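Local atomic coordinates of octopine dehydrogenase (Pecten maximus, PDB entry 3C7A), a protein that catalyses the NADH-dependent reductive condensation of L-arginine with pyruvate to give D-octopine, and the reverse reaction with NAD+. Residues Y105-S117 / K132-P145. Sequence-based numbering, arbitrary orientation.
Sequences YVQDSALIVGLPS and KAAAVSMMSFETLP. With NAD (nicotinamide-adenine-dinucleotide), chain B; EDO (1,2-ethanediol), chain D; EDO (1,2-ethanediol), chain C.
K132 leaves its backbone with CG anti to N (chi1 178°) and then bends at chi2 and chi3. This curls its amine back onto the loop before strand 111-114. There NZ makes a salt bridge to D108 OD1 at 2.8 Å, and the two side chains cross at about a right angle. NZ also donates to V106 O at 3.1 Å. With an alanine here, the D108 carboxylate would probably lose this charge partner and V106 O this donor. Further along, strands 111-114 and 137-141 pair in parallel. Four backbone bonds join them: I112 N to S137 O, M139 N to I112 O, G114 N to M139 O and F141 N to G114 O. I112 CD1 meets V136 CG2 at 4.0 Å. L115 CD1 lies over one face of the F141 ring, 4.0 Å from its centroid, as a CH-pi contact. V113 CG1 touches F141 CE1 at the rim, 3.8 Å away. S117 OG and S140 OG share a hydrogen bond of 3.1 Å, and S140 OG also bonds to E122. Beyond the strands, P116 CB packs on T143 CA. P116 and L144 line the NAD pocket, and L144 CD2 is 3.6 Å from C3N of the nicotinamide. T143 binds pyruvate. The two parallel strands are joined through helix 121-129, a beta-alpha-beta crossover. Strand 85-88 flanks strand 111-114 in parallel, and strand 156-171 runs antiparallel to strand 137-141.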
loop_
_atom_site.group_PDB
_atom_site.type_symbol
_atom_site.label_atom_id
_atom_site.label_comp_id
_atom_site.label_asym_id
_atom_site.label_seq_id
_atom_site.Cartn_x
_atom_site.Cartn_y
_atom_site.Cartn_z
ATOM N N TYR A 105 -9.936 -19.559 -12.689
ATOM C CA TYR A 105 -8.840 -19.902 -13.609
ATOM C C TYR A 105 -7.447 -20.085 -12.972
ATOM O O TYR A 105 -6.533 -20.595 -13.626
ATOM C CB TYR A 105 -8.771 -18.886 -14.764
ATOM C CG TYR A 105 -10.087 -18.688 -15.497
ATOM C CD1 TYR A 105 -10.570 -19.656 -16.381
ATOM C CD2 TYR A 105 -10.848 -17.532 -15.306
ATOM C CE1 TYR A 105 -11.780 -19.479 -17.054
ATOM C CE2 TYR A 105 -12.058 -17.344 -15.974
ATOM C CZ TYR A 105 -12.517 -18.323 -16.846
ATOM O OH TYR A 105 -13.712 -18.148 -17.511
ATOM N N VAL A 106 -7.292 -19.684 -11.712
ATOM C CA VAL A 106 -5.987 -19.723 -11.027
ATOM C C VAL A 106 -5.602 -21.138 -10.540
ATOM O O VAL A 106 -6.432 -21.850 -9.965
ATOM C CB VAL A 106 -5.919 -18.662 -9.872
ATOM C CG1 VAL A 106 -6.951 -18.950 -8.779
ATOM C CG2 VAL A 106 -4.511 -18.555 -9.287
ATOM N N GLN A 107 -4.346 -21.533 -10.777
ATOM C CA GLN A 107 -3.862 -22.877 -10.409
ATOM C C GLN A 107 -3.340 -22.980 -8.963
ATOM O O GLN A 107 -2.981 -21.969 -8.351
ATOM C CB GLN A 107 -2.826 -23.406 -11.422
ATOM C CG GLN A 107 -1.457 -22.706 -11.423
ATOM C CD GLN A 107 -0.432 -23.393 -12.328
ATOM O OE1 GLN A 107 -0.408 -24.619 -12.447
ATOM N NE2 GLN A 107 0.425 -22.598 -12.961
ATOM N N ASP A 108 -3.299 -24.208 -8.439
ATOM C CA ASP A 108 -2.882 -24.485 -7.055
ATOM C C ASP A 108 -1.491 -23.947 -6.677
ATOM O O ASP A 108 -1.289 -23.490 -5.549
ATOM C CB ASP A 108 -2.947 -25.993 -6.759
ATOM C CG ASP A 108 -4.356 -26.480 -6.401
ATOM O OD1 ASP A 108 -5.323 -25.688 -6.453
ATOM O OD2 ASP A 108 -4.494 -27.677 -6.063
ATOM N N SER A 109 -0.546 -23.997 -7.617
ATOM C CA SER A 109 0.850 -23.634 -7.336
ATOM C C SER A 109 1.218 -22.165 -7.617
ATOM O O SER A 109 2.402 -21.831 -7.733
ATOM C CB SER A 109 1.806 -24.577 -8.083
ATOM O OG SER A 109 1.795 -24.331 -9.482
ATOM N N ALA A 110 0.218 -21.290 -7.700
ATOM C CA ALA A 110 0.443 -19.875 -8.027
ATOM C C ALA A 110 0.930 -19.027 -6.842
ATOM O O ALA A 110 0.601 -19.311 -5.686
ATOM C CB ALA A 110 -0.817 -19.266 -8.635
ATOM N N LEU A 111 1.712 -17.992 -7.151
ATOM C CA LEU A 111 2.172 -17.000 -6.170
ATOM C C LEU A 111 1.523 -15.635 -6.442
ATOM O O LEU A 111 1.731 -15.042 -7.504
ATOM C CB LEU A 111 3.706 -16.887 -6.200
ATOM C CG LEU A 111 4.425 -15.813 -5.368
ATOM C CD1 LEU A 111 4.388 -16.123 -3.869
ATOM C CD2 LEU A 111 5.864 -15.642 -5.836
ATOM N N ILE A 112 0.745 -15.148 -5.473
ATOM C CA ILE A 112 -0.007 -13.887 -5.602
ATOM C C ILE A 112 0.671 -12.747 -4.818
ATOM O O ILE A 112 0.912 -12.879 -3.615
ATOM C CB ILE A 112 -1.489 -14.068 -5.154
ATOM C CG1 ILE A 112 -2.133 -15.248 -5.899
ATOM C CG2 ILE A 112 -2.292 -12.774 -5.360
ATOM C CD1 ILE A 112 -3.486 -15.694 -5.356
ATOM N N VAL A 113 0.960 -11.638 -5.508
ATOM C CA VAL A 113 1.780 -10.535 -4.965
ATOM C C VAL A 113 1.071 -9.165 -4.986
ATOM O O VAL A 113 0.452 -8.793 -5.988
ATOM C CB VAL A 113 3.137 -10.401 -5.740
ATOM C CG1 VAL A 113 4.076 -9.408 -5.051
ATOM C CG2 VAL A 113 3.827 -11.757 -5.899
ATOM N N GLY A 114 1.182 -8.417 -3.885
ATOM C CA GLY A 114 0.672 -7.039 -3.807
ATOM C C GLY A 114 1.783 -5.996 -3.799
ATOM O O GLY A 114 2.607 -5.967 -2.879
ATOM N N LEU A 115 1.799 -5.132 -4.817
ATOM C CA LEU A 115 2.892 -4.167 -5.014
ATOM C C LEU A 115 2.398 -2.733 -5.309
ATOM O O LEU A 115 2.355 -2.320 -6.473
ATOM C CB LEU A 115 3.831 -4.664 -6.131
ATOM C CG LEU A 115 5.188 -3.989 -6.398
ATOM C CD1 LEU A 115 6.261 -4.464 -5.422
ATOM C CD2 LEU A 115 5.637 -4.222 -7.836
ATOM N N PRO A 116 2.026 -1.966 -4.260
ATOM C CA PRO A 116 1.956 -2.322 -2.839
ATOM C C PRO A 116 0.584 -2.863 -2.404
ATOM O O PRO A 116 -0.425 -2.626 -3.077
ATOM C CB PRO A 116 2.246 -0.989 -2.143
ATOM C CG PRO A 116 1.716 0.057 -3.093
ATOM C CD PRO A 116 1.650 -0.554 -4.478
ATOM N N SER A 117 0.560 -3.583 -1.287
ATOM C CA SER A 117 -0.658 -4.235 -0.822
ATOM C C SER A 117 -1.597 -3.238 -0.152
ATOM O O SER A 117 -2.779 -3.162 -0.487
ATOM C CB SER A 117 -0.322 -5.372 0.145
ATOM O OG SER A 117 0.173 -6.504 -0.551
ATOM N N LYS A 132 -9.455 -22.494 -1.979
ATOM C CA LYS A 132 -8.275 -22.303 -2.839
ATOM C C LYS A 132 -7.168 -21.468 -2.171
ATOM O O LYS A 132 -5.982 -21.657 -2.460
ATOM C CB LYS A 132 -8.699 -21.680 -4.181
ATOM C CG LYS A 132 -7.564 -21.370 -5.173
ATOM C CD LYS A 132 -6.973 -22.620 -5.831
ATOM C CE LYS A 132 -7.824 -23.113 -6.995
ATOM N NZ LYS A 132 -7.082 -24.084 -7.849
ATOM N N ALA A 133 -7.562 -20.567 -1.271
ATOM C CA ALA A 133 -6.625 -19.672 -0.578
ATOM C C ALA A 133 -5.662 -20.385 0.385
ATOM O O ALA A 133 -4.666 -19.797 0.817
ATOM C CB ALA A 133 -7.389 -18.561 0.146
ATOM N N ALA A 134 -5.960 -21.641 0.713
ATOM C CA ALA A 134 -5.098 -22.451 1.579
ATOM C C ALA A 134 -4.023 -23.223 0.800
ATOM O O ALA A 134 -3.105 -23.795 1.397
ATOM C CB ALA A 134 -5.938 -23.403 2.431
ATOM N N ALA A 135 -4.141 -23.229 -0.528
ATOM C CA ALA A 135 -3.182 -23.911 -1.400
ATOM C C ALA A 135 -2.083 -22.981 -1.934
ATOM O O ALA A 135 -0.914 -23.371 -1.989
ATOM C CB ALA A 135 -3.909 -24.609 -2.554
ATOM N N VAL A 136 -2.464 -21.761 -2.322
ATOM C CA VAL A 136 -1.525 -20.759 -2.864
ATOM C C VAL A 136 -0.712 -20.039 -1.770
ATOM O O VAL A 136 -0.909 -20.293 -0.579
ATOM C CB VAL A 136 -2.255 -19.704 -3.760
ATOM C CG1 VAL A 136 -2.938 -20.375 -4.947
ATOM C CG2 VAL A 136 -3.265 -18.888 -2.946
ATOM N N SER A 137 0.199 -19.151 -2.189
ATOM C CA SER A 137 0.977 -18.292 -1.277
ATOM C C SER A 137 0.642 -16.802 -1.463
ATOM O O SER A 137 0.274 -16.382 -2.564
ATOM C CB SER A 137 2.481 -18.514 -1.476
ATOM O OG SER A 137 2.882 -19.813 -1.069
ATOM N N MET A 138 0.783 -16.013 -0.391
ATOM C CA MET A 138 0.467 -14.569 -0.407
ATOM C C MET A 138 1.663 -13.694 0.045
ATOM O O MET A 138 2.177 -13.867 1.155
ATOM C CB MET A 138 -0.787 -14.281 0.451
ATOM C CG MET A 138 -2.095 -14.925 -0.060
ATOM S SD MET A 138 -3.555 -14.763 1.020
ATOM C CE MET A 138 -3.224 -16.017 2.260
ATOM N N MET A 139 2.082 -12.756 -0.815
ATOM C CA MET A 139 3.291 -11.921 -0.614
ATOM C C MET A 139 2.963 -10.410 -0.637
ATOM O O MET A 139 2.319 -9.939 -1.575
ATOM C CB MET A 139 4.330 -12.260 -1.702
ATOM C CG MET A 139 5.764 -11.766 -1.460
ATOM S SD MET A 139 6.904 -12.211 -2.804
ATOM C CE MET A 139 8.479 -11.697 -2.120
ATOM N N SER A 140 3.419 -9.660 0.376
ATOM C CA SER A 140 3.064 -8.227 0.536
ATOM C C SER A 140 4.245 -7.246 0.725
ATOM O O SER A 140 4.981 -7.341 1.713
ATOM C CB SER A 140 2.078 -8.051 1.702
ATOM O OG SER A 140 0.850 -8.720 1.464
ATOM N N PHE A 141 4.387 -6.290 -0.201
ATOM C CA PHE A 141 5.470 -5.280 -0.176
ATOM C C PHE A 141 5.084 -3.963 0.526
ATOM O O PHE A 141 3.906 -3.591 0.553
ATOM C CB PHE A 141 5.956 -4.978 -1.604
ATOM C CG PHE A 141 6.897 -6.015 -2.168
ATOM C CD1 PHE A 141 6.405 -7.144 -2.821
ATOM C CD2 PHE A 141 8.276 -5.855 -2.059
ATOM C CE1 PHE A 141 7.272 -8.106 -3.348
ATOM C CE2 PHE A 141 9.155 -6.809 -2.582
ATOM C CZ PHE A 141 8.651 -7.937 -3.228
ATOM N N GLU A 142 6.083 -3.253 1.063
ATOM C CA GLU A 142 5.848 -2.043 1.885
ATOM C C GLU A 142 5.440 -0.768 1.119
ATOM O O GLU A 142 4.637 0.026 1.624
ATOM C CB GLU A 142 7.021 -1.768 2.854
ATOM C CG GLU A 142 8.367 -1.412 2.205
ATOM C CD GLU A 142 9.478 -1.130 3.220
ATOM O OE1 GLU A 142 9.243 -0.386 4.199
ATOM O OE2 GLU A 142 10.602 -1.644 3.031
ATOM N N THR A 143 6.000 -0.577 -0.078
ATOM C CA THR A 143 5.671 0.561 -0.963
ATOM C C THR A 143 6.116 0.276 -2.414
ATOM O O THR A 143 6.629 -0.807 -2.699
ATOM C CB THR A 143 6.251 1.916 -0.427
ATOM O OG1 THR A 143 5.679 3.017 -1.148
ATOM C CG2 THR A 143 7.778 1.964 -0.533
ATOM N N LEU A 144 5.904 1.233 -3.322
ATOM C CA LEU A 144 6.327 1.086 -4.726
ATOM C C LEU A 144 7.849 1.265 -4.879
ATOM O O LEU A 144 8.424 2.170 -4.271
ATOM C CB LEU A 144 5.566 2.073 -5.631
ATOM C CG LEU A 144 5.606 1.871 -7.155
ATOM C CD1 LEU A 144 4.732 0.692 -7.603
ATOM C CD2 LEU A 144 5.193 3.136 -7.891
ATOM N N PRO A 145 8.506 0.390 -5.677
ATOM C CA PRO A 145 9.964 0.431 -5.889
ATOM C C PRO A 145 10.535 1.699 -6.549
ATOM O O PRO A 145 11.710 2.011 -6.332
ATOM C CB PRO A 145 10.222 -0.782 -6.797
ATOM C CG PRO A 145 9.045 -1.675 -6.595
ATOM C CD PRO A 145 7.895 -0.743 -6.398
HETATM P PA NAD B . -2.187 5.358 -11.049
HETATM O O1A NAD B . -2.974 6.508 -10.551
HETATM O O2A NAD B . -1.265 5.780 -12.129
HETATM O O5B NAD B . -3.178 4.191 -11.566
HETATM C C5B NAD B . -4.210 4.444 -12.502
HETATM C C4B NAD B . -4.796 3.124 -13.002
HETATM O O4B NAD B . -5.709 2.593 -12.055
HETATM C C3B NAD B . -5.580 3.273 -14.300
HETATM O O3B NAD B . -4.783 3.043 -15.439
HETATM C C2B NAD B . -6.691 2.247 -14.175
HETATM O O2B NAD B . -6.316 1.009 -14.737
HETATM C C1B NAD B . -6.882 2.092 -12.674
HETATM N N9A NAD B . -8.071 2.876 -12.280
HETATM C C8A NAD B . -8.086 4.203 -11.924
HETATM N N7A NAD B . -9.357 4.567 -11.646
HETATM C C5A NAD B . -10.160 3.494 -11.820
HETATM C C6A NAD B . -11.534 3.325 -11.669
HETATM N N6A NAD B . -12.313 4.397 -11.540
HETATM N N1A NAD B . -12.099 2.085 -11.921
HETATM C C2A NAD B . -11.299 1.027 -12.320
HETATM N N3A NAD B . -9.934 1.208 -12.468
HETATM C C4A NAD B . -9.369 2.422 -12.221
HETATM O O3 NAD B . -1.394 4.690 -9.804
HETATM P PN NAD B . 0.209 4.486 -9.788
HETATM O O1N NAD B . 0.849 5.810 -9.963
HETATM O O2N NAD B . 0.563 3.377 -10.705
HETATM O O5D NAD B . 0.529 4.017 -8.276
HETATM C C5D NAD B . -0.038 2.866 -7.683
HETATM C C4D NAD B . 0.083 2.952 -6.159
HETATM O O4D NAD B . 1.431 3.168 -5.762
HETATM C C3D NAD B . -0.744 4.100 -5.592
HETATM O O3D NAD B . -1.477 3.638 -4.480
HETATM C C2D NAD B . 0.284 5.139 -5.176
HETATM O O2D NAD B . -0.127 5.845 -4.028
HETATM C C1D NAD B . 1.540 4.310 -4.925
HETATM N N1N NAD B . 2.801 5.054 -5.166
HETATM C C2N NAD B . 3.044 5.697 -6.358
HETATM C C3N NAD B . 4.243 6.388 -6.564
HETATM C C7N NAD B . 4.608 6.876 -7.943
HETATM O O7N NAD B . 5.707 7.612 -8.108
HETATM N N7N NAD B . 3.786 6.552 -9.043
HETATM C C4N NAD B . 5.196 6.419 -5.542
HETATM C C5N NAD B . 4.947 5.762 -4.337
HETATM C C6N NAD B . 3.742 5.081 -4.167
HETATM C C1 EDO D . -6.220 -25.877 -10.685
HETATM O O1 EDO D . -7.268 -26.354 -11.537
HETATM C C2 EDO D . -5.627 -27.039 -9.898
HETATM O O2 EDO D . -4.214 -27.095 -10.123
HETATM C C1 EDO C . 7.363 3.234 7.068
HETATM O O1 EDO C . 5.938 3.371 7.140
HETATM C C2 EDO C . 7.729 1.807 6.673
HETATM O O2 EDO C . 7.421 1.596 5.289
#